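Local structure of hexokinase (Schistosoma mansoni, 1BDG) at residues A[222-228]-A[244-250]; A[382-387]-A[417-422]. The protein phosphorylates glucose and other hexoses with ATP to give hexose 6-phosphates, the first step of glycolysis. All coordinates share one frame; numbering follows the deposited sequence.

Contact 1 and contact 2 lie in the same half of the molecule, the predicted large subdomain, with centres about 15 Å apart. Contact 1 is a pair of antiparallel strands that touches the bound glucose directly, through Asn223 and Glu249. Contact 2 joins two helices on the flank of the same sheet and lies one layer behind the sugar: the side chain of Ile382 is about 13 Å from glucose and about 8 Å from that of Thr222. The layers meet at Ile385, whose CD1 is 3.7 Å from both Tyr226 CD1 and Val224 CG1. Helix 357-389 thus packs against the strand that carries part of the sugar site.

Contact 1. Residues A[222-228]-A[244-250]; sequences TNVAYIE and VVINTEW. With GLC (alpha-D-glucopyranose), chain B.
The Asn223 amide bonds Glu249 N and Asn247 OD1 across an antiparallel strand pair in the predicted large subdomain of hexokinase, a member of the actin-like ATPase clan, where 222-228 and 244-247 run side by side before segment 244-250 turns into the sugar site. At the regular end, Tyr226 and Ile246 exchange backbone hydrogen bonds in both directions, and Glu228 and Val244 do likewise. The Tyr226 ring lies alongside Ile246 and presents its edge to Thr248 CG2, 3.7 Å from CE1; its hydroxyl bonds the anti lone pair of Glu228 OE1, a carboxylate oxygen also paired with Arg388.

Past Asn247 the strand ends, and side chains take over the linking. An amide suits Asn223 because it both donates and accepts. With CG anti to the backbone N (chi1 -170°), the group reaches across so that OD1 receives Glu249 N at 2.9 Å, while ND2 donates to Asn247 OD1 and to glucose O4. Thr248 gives Val224 O two donors, its OG1 and, more weakly, its N. Trp250 lies against strand 222-228: Val224 CB sits over its six-membered ring, 3.9 Å from the centroid and 15° off the normal, a CH-pi contact suited to a branched aliphatic side chain. The indole NE1 gives its hydrogen, nearly in the ring plane, to Thr222 OG1 at 3.1 Å, and Tyr282 meets the ring edge-to-face.

Glu249 has a left-handed backbone, and its chain bends at chi2 to bring the carboxylate to the glucose. There it takes two sugar hydroxyls, one on each oxygen: glucose O3 donates to OE1 at 2.8 Å, and glucose O2 to OE2 at 2.7 Å.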
loop_
_atom_site.group_PDB
_atom_site.type_symbol
_atom_site.label_atom_id
_atom_site.label_comp_id
_atom_site.label_asym_id
_atom_site.label_seq_id
_atom_site.Cartn_x
_atom_site.Cartn_y
_atom_site.Cartn_z
ATOM N N THR A 222 -1.564 -1.949 0.468
ATOM C CA THR A 222 -0.745 -2.385 1.581
ATOM C C THR A 222 0.294 -3.388 1.120
ATOM O O THR A 222 0.056 -4.180 0.190
ATOM C CB THR A 222 -1.597 -2.952 2.749
ATOM O OG1 THR A 222 -0.754 -3.211 3.873
ATOM C CG2 THR A 222 -2.309 -4.236 2.366
ATOM N N ASN A 223 1.473 -3.298 1.725
ATOM C CA ASN A 223 2.594 -4.175 1.415
ATOM C C ASN A 223 3.730 -3.853 2.381
ATOM O O ASN A 223 3.810 -2.745 2.886
ATOM C CB ASN A 223 3.055 -3.973 -0.026
ATOM C CG ASN A 223 4.041 -5.014 -0.469
ATOM O OD1 ASN A 223 4.340 -5.938 0.269
ATOM N ND2 ASN A 223 4.554 -4.876 -1.673
ATOM N N VAL A 224 4.582 -4.834 2.657
ATOM C CA VAL A 224 5.708 -4.655 3.555
ATOM C C VAL A 224 6.943 -5.255 2.889
ATOM O O VAL A 224 6.839 -6.120 2.003
ATOM C CB VAL A 224 5.498 -5.390 4.890
ATOM C CG1 VAL A 224 5.895 -6.843 4.778
ATOM C CG2 VAL A 224 6.289 -4.732 5.972
ATOM N N ALA A 225 8.111 -4.794 3.322
ATOM C CA ALA A 225 9.377 -5.268 2.814
ATOM C C ALA A 225 10.222 -5.343 4.059
ATOM O O ALA A 225 10.039 -4.534 4.967
ATOM C CB ALA A 225 9.948 -4.272 1.852
ATOM N N TYR A 226 11.122 -6.315 4.134
ATOM C CA TYR A 226 11.963 -6.461 5.316
ATOM C C TYR A 226 13.348 -7.029 4.965
ATOM O O TYR A 226 13.535 -7.578 3.881
ATOM C CB TYR A 226 11.235 -7.338 6.356
ATOM C CG TYR A 226 11.166 -8.798 5.995
ATOM C CD1 TYR A 226 10.217 -9.270 5.102
ATOM C CD2 TYR A 226 12.101 -9.704 6.501
ATOM C CE1 TYR A 226 10.211 -10.619 4.707
ATOM C CE2 TYR A 226 12.104 -11.039 6.122
ATOM C CZ TYR A 226 11.166 -11.494 5.224
ATOM O OH TYR A 226 11.188 -12.812 4.822
ATOM N N ILE A 227 14.333 -6.866 5.848
ATOM C CA ILE A 227 15.660 -7.418 5.560
ATOM C C ILE A 227 15.666 -8.900 5.929
ATOM O O ILE A 227 15.253 -9.263 7.028
ATOM C CB ILE A 227 16.806 -6.690 6.298
ATOM C CG1 ILE A 227 16.703 -5.172 6.105
ATOM C CG2 ILE A 227 18.139 -7.107 5.677
ATOM C CD1 ILE A 227 17.719 -4.366 6.905
ATOM N N GLU A 228 16.137 -9.741 5.010
ATOM C CA GLU A 228 16.172 -11.189 5.211
ATOM C C GLU A 228 17.544 -11.814 4.991
ATOM O O GLU A 228 18.446 -11.210 4.434
ATOM C CB GLU A 228 15.148 -11.857 4.273
ATOM C CG GLU A 228 15.227 -13.388 4.129
ATOM C CD GLU A 228 14.676 -14.134 5.316
ATOM O OE1 GLU A 228 13.447 -14.090 5.491
ATOM O OE2 GLU A 228 15.453 -14.768 6.068
ATOM N N VAL A 244 19.281 -9.521 1.938
ATOM C CA VAL A 244 18.549 -8.933 0.813
ATOM C C VAL A 244 17.181 -8.434 1.288
ATOM O O VAL A 244 16.537 -9.048 2.143
ATOM C CB VAL A 244 18.322 -9.946 -0.331
ATOM C CG1 VAL A 244 17.293 -11.003 0.085
ATOM C CG2 VAL A 244 17.886 -9.225 -1.598
ATOM N N VAL A 245 16.767 -7.289 0.773
ATOM C CA VAL A 245 15.484 -6.749 1.152
ATOM C C VAL A 245 14.469 -7.530 0.351
ATOM O O VAL A 245 14.584 -7.619 -0.865
ATOM C CB VAL A 245 15.386 -5.222 0.858
ATOM C CG1 VAL A 245 14.003 -4.698 1.206
ATOM C CG2 VAL A 245 16.423 -4.467 1.675
ATOM N N ILE A 246 13.537 -8.175 1.041
ATOM C CA ILE A 246 12.497 -8.952 0.383
ATOM C C ILE A 246 11.222 -8.141 0.219
ATOM O O ILE A 246 10.799 -7.465 1.149
ATOM C CB ILE A 246 12.152 -10.230 1.191
ATOM C CG1 ILE A 246 13.271 -11.268 1.061
ATOM C CG2 ILE A 246 10.850 -10.844 0.692
ATOM C CD1 ILE A 246 13.269 -12.011 -0.244
ATOM N N ASN A 247 10.635 -8.186 -0.970
ATOM C CA ASN A 247 9.377 -7.501 -1.238
ATOM C C ASN A 247 8.324 -8.609 -1.105
ATOM O O ASN A 247 8.121 -9.428 -2.015
ATOM C CB ASN A 247 9.376 -6.905 -2.642
ATOM C CG ASN A 247 8.041 -6.292 -3.022
ATOM O OD1 ASN A 247 7.171 -6.076 -2.187
ATOM N ND2 ASN A 247 7.883 -6.003 -4.294
ATOM N N THR A 248 7.693 -8.653 0.062
ATOM C CA THR A 248 6.705 -9.668 0.386
ATOM C C THR A 248 5.565 -9.697 -0.596
ATOM O O THR A 248 5.227 -10.751 -1.115
ATOM C CB THR A 248 6.157 -9.459 1.802
ATOM O OG1 THR A 248 5.391 -8.250 1.840
ATOM C CG2 THR A 248 7.307 -9.356 2.789
ATOM N N GLU A 249 4.982 -8.531 -0.843
ATOM C CA GLU A 249 3.861 -8.396 -1.765
ATOM C C GLU A 249 2.713 -9.232 -1.168
ATOM O O GLU A 249 2.112 -10.088 -1.828
ATOM C CB GLU A 249 4.289 -8.864 -3.156
ATOM C CG GLU A 249 3.476 -8.297 -4.315
ATOM C CD GLU A 249 3.493 -6.773 -4.415
ATOM O OE1 GLU A 249 4.557 -6.182 -4.694
ATOM O OE2 GLU A 249 2.416 -6.170 -4.252
ATOM N N TRP A 250 2.426 -8.931 0.104
ATOM C CA TRP A 250 1.404 -9.596 0.907
ATOM C C TRP A 250 -0.034 -9.234 0.574
ATOM O O TRP A 250 -0.975 -9.801 1.141
ATOM C CB TRP A 250 1.668 -9.369 2.408
ATOM C CG TRP A 250 1.360 -7.976 2.973
ATOM C CD1 TRP A 250 0.638 -6.979 2.378
ATOM C CD2 TRP A 250 1.731 -7.477 4.266
ATOM N NE1 TRP A 250 0.534 -5.902 3.216
ATOM C CE2 TRP A 250 1.193 -6.176 4.382
ATOM C CE3 TRP A 250 2.456 -8.007 5.338
ATOM C CZ2 TRP A 250 1.358 -5.391 5.536
ATOM C CZ3 TRP A 250 2.618 -7.228 6.487
ATOM C CH2 TRP A 250 2.070 -5.935 6.575
HETATM C C1 GLC B . 0.035 -2.678 -4.033
HETATM C C2 GLC B . 1.196 -3.098 -4.935
HETATM C C3 GLC B . 2.459 -3.228 -4.115
HETATM C C4 GLC B . 2.726 -1.927 -3.380
HETATM C C5 GLC B . 1.530 -1.583 -2.520
HETATM C C6 GLC B . 1.700 -0.257 -1.802
HETATM O O1 GLC B . -0.106 -3.636 -3.038
HETATM O O2 GLC B . 0.918 -4.350 -5.559
HETATM O O3 GLC B . 3.562 -3.531 -4.957
HETATM O O4 GLC B . 3.880 -2.054 -2.584
HETATM O O5 GLC B . 0.373 -1.465 -3.350
HETATM O O6 GLC B . 1.309 0.825 -2.620
#

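Contact 2. Residues A[382-387]-A[417-422]; sequences IACILR and VDKLKP
Ala383 and Lys421 bring the two backbones closest, their CA atoms 4.6 Å apart, where helix 409-420 ends against the flank of helix 357-389 and the chain leaves helical geometry at Lys421. Such an approach needs a small residue, and Ala383 provides it: its methyl points at the other segment and meets Leu420 CB at 3.4 Å.

Val417, one turn before Lys421, sets its two methyls against different partners. Its chi1 of -176° turns CG1 away from the backbone N, to face Leu386 CD1 at 3.8 Å and also near Ala383, while CG2 packs against Ile382 CB, again at 3.8 Å. A beta-branched side chain can thus touch three residues of the neighbouring helix. Leu386 crosses Val417 at about a right angle; its CD1 also reaches Lys421 CB, and its CB lies beside Pro422 CD. The proline ring, which has no backbone N-H to satisfy, extends this apolar border toward Arg387.

Arg387 supplies the polar part. The start of its chain is doubtful in the model, but NE and NH2 both direct weak hydrogen bonds to Leu420 O, at 2.8 and 2.6 Å. The oxygen lies at the guanidinium edge, near its plane, so one carbonyl at the helix C-terminus receives a forked pair of donors from a cation.

This is helix-on-helix packing on one side of the large-subdomain sheet. Helix 23-41 adjoins it, with Cys30 against Arg387 and Glu27 against Leu420. On the sheet, strand 426-431 offers Phe427 to Leu386, Val417 and Lys421 and Leu429 to Ile382, which also touches Leu216 of strand 212-218.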
loop_
_atom_site.group_PDB
_atom_site.type_symbol
_atom_site.label_atom_id
_atom_site.label_comp_id
_atom_site.label_asym_id
_atom_site.label_seq_id
_atom_site.Cartn_x
_atom_site.Cartn_y
_atom_site.Cartn_z
ATOM N N ILE A 382 2.505 -7.033 10.767
ATOM C CA ILE A 382 3.798 -6.614 11.289
ATOM C C ILE A 382 4.234 -7.609 12.344
ATOM O O ILE A 382 5.408 -7.942 12.416
ATOM C CB ILE A 382 3.804 -5.212 11.927
ATOM C CG1 ILE A 382 3.338 -4.157 10.939
ATOM C CG2 ILE A 382 5.237 -4.849 12.380
ATOM C CD1 ILE A 382 3.281 -2.807 11.568
ATOM N N ALA A 383 3.301 -8.101 13.152
ATOM C CA ALA A 383 3.651 -9.072 14.177
ATOM C C ALA A 383 4.209 -10.310 13.522
ATOM O O ALA A 383 4.970 -11.042 14.121
ATOM C CB ALA A 383 2.462 -9.426 14.988
ATOM N N CYS A 384 3.807 -10.559 12.287
ATOM C CA CYS A 384 4.303 -11.707 11.555
ATOM C C CYS A 384 5.710 -11.453 11.045
ATOM O O CYS A 384 6.533 -12.368 11.002
ATOM C CB CYS A 384 3.412 -12.028 10.372
ATOM S SG CYS A 384 4.299 -13.041 9.192
ATOM N N ILE A 385 5.968 -10.218 10.620
ATOM C CA ILE A 385 7.280 -9.816 10.116
ATOM C C ILE A 385 8.278 -9.876 11.264
ATOM O O ILE A 385 9.357 -10.450 11.140
ATOM C CB ILE A 385 7.227 -8.390 9.526
ATOM C CG1 ILE A 385 6.537 -8.404 8.160
ATOM C CG2 ILE A 385 8.601 -7.805 9.420
ATOM C CD1 ILE A 385 7.191 -9.310 7.146
ATOM N N LEU A 386 7.893 -9.307 12.397
ATOM C CA LEU A 386 8.729 -9.301 13.594
ATOM C C LEU A 386 9.051 -10.733 14.033
ATOM O O LEU A 386 10.082 -10.979 14.659
ATOM C CB LEU A 386 8.025 -8.556 14.740
ATOM C CG LEU A 386 7.706 -7.086 14.508
ATOM C CD1 LEU A 386 7.299 -6.469 15.816
ATOM C CD2 LEU A 386 8.905 -6.367 13.951
ATOM N N ARG A 387 8.141 -11.657 13.743
ATOM C CA ARG A 387 8.341 -13.058 14.085
ATOM C C ARG A 387 9.295 -13.736 13.113
ATOM O O ARG A 387 9.822 -14.802 13.395
ATOM C CB ARG A 387 7.014 -13.804 14.107
ATOM C CG ARG A 387 6.146 -13.424 15.273
ATOM C CD ARG A 387 5.197 -14.537 15.655
ATOM N NE ARG A 387 4.116 -14.034 16.498
ATOM C CZ ARG A 387 2.827 -14.311 16.309
ATOM N NH1 ARG A 387 2.438 -15.099 15.309
ATOM N NH2 ARG A 387 1.925 -13.806 17.137
ATOM N N VAL A 417 -0.097 -5.496 16.921
ATOM C CA VAL A 417 1.294 -5.966 16.822
ATOM C C VAL A 417 1.796 -6.249 18.232
ATOM O O VAL A 417 2.680 -7.078 18.426
ATOM C CB VAL A 417 2.257 -4.906 16.263
ATOM C CG1 VAL A 417 3.633 -5.515 16.113
ATOM C CG2 VAL A 417 1.755 -4.332 14.953
ATOM N N ASP A 418 1.209 -5.572 19.210
ATOM C CA ASP A 418 1.612 -5.733 20.583
ATOM C C ASP A 418 1.171 -7.039 21.220
ATOM O O ASP A 418 1.880 -7.587 22.051
ATOM C CB ASP A 418 1.118 -4.555 21.389
ATOM C CG ASP A 418 2.228 -3.841 22.082
ATOM O OD1 ASP A 418 3.053 -4.516 22.711
ATOM O OD2 ASP A 418 2.276 -2.602 22.010
ATOM N N LYS A 419 -0.005 -7.535 20.863
ATOM C CA LYS A 419 -0.482 -8.803 21.434
ATOM C C LYS A 419 0.129 -10.010 20.729
ATOM O O LYS A 419 0.052 -11.128 21.239
ATOM C CB LYS A 419 -2.010 -8.914 21.333
ATOM C CG LYS A 419 -2.770 -8.028 22.288
ATOM C CD LYS A 419 -4.215 -7.909 21.875
ATOM C CE LYS A 419 -4.941 -6.907 22.742
ATOM N NZ LYS A 419 -4.229 -5.599 22.761
ATOM N N LEU A 420 0.687 -9.786 19.535
ATOM C CA LEU A 420 1.269 -10.859 18.725
ATOM C C LEU A 420 2.770 -10.798 18.460
ATOM O O LEU A 420 3.321 -11.734 17.871
ATOM C CB LEU A 420 0.558 -10.922 17.378
ATOM C CG LEU A 420 -0.956 -10.857 17.433
ATOM C CD1 LEU A 420 -1.542 -11.008 16.047
ATOM C CD2 LEU A 420 -1.461 -11.952 18.363
ATOM N N LYS A 421 3.434 -9.711 18.840
ATOM C CA LYS A 421 4.870 -9.623 18.579
ATOM C C LYS A 421 5.645 -10.493 19.536
ATOM O O LYS A 421 5.109 -10.904 20.562
ATOM C CB LYS A 421 5.381 -8.178 18.691
ATOM C CG LYS A 421 5.438 -7.630 20.087
ATOM C CD LYS A 421 5.921 -6.197 20.082
ATOM C CE LYS A 421 6.071 -5.682 21.517
ATOM N NZ LYS A 421 6.995 -6.545 22.318
ATOM N N PRO A 422 6.900 -10.853 19.172
ATOM C CA PRO A 422 7.733 -11.682 20.055
ATOM C C PRO A 422 7.888 -10.886 21.364
ATOM O O PRO A 422 8.309 -9.716 21.336
ATOM C CB PRO A 422 9.062 -11.750 19.293
ATOM C CG PRO A 422 8.640 -11.729 17.891
ATOM C CD PRO A 422 7.581 -10.640 17.882
#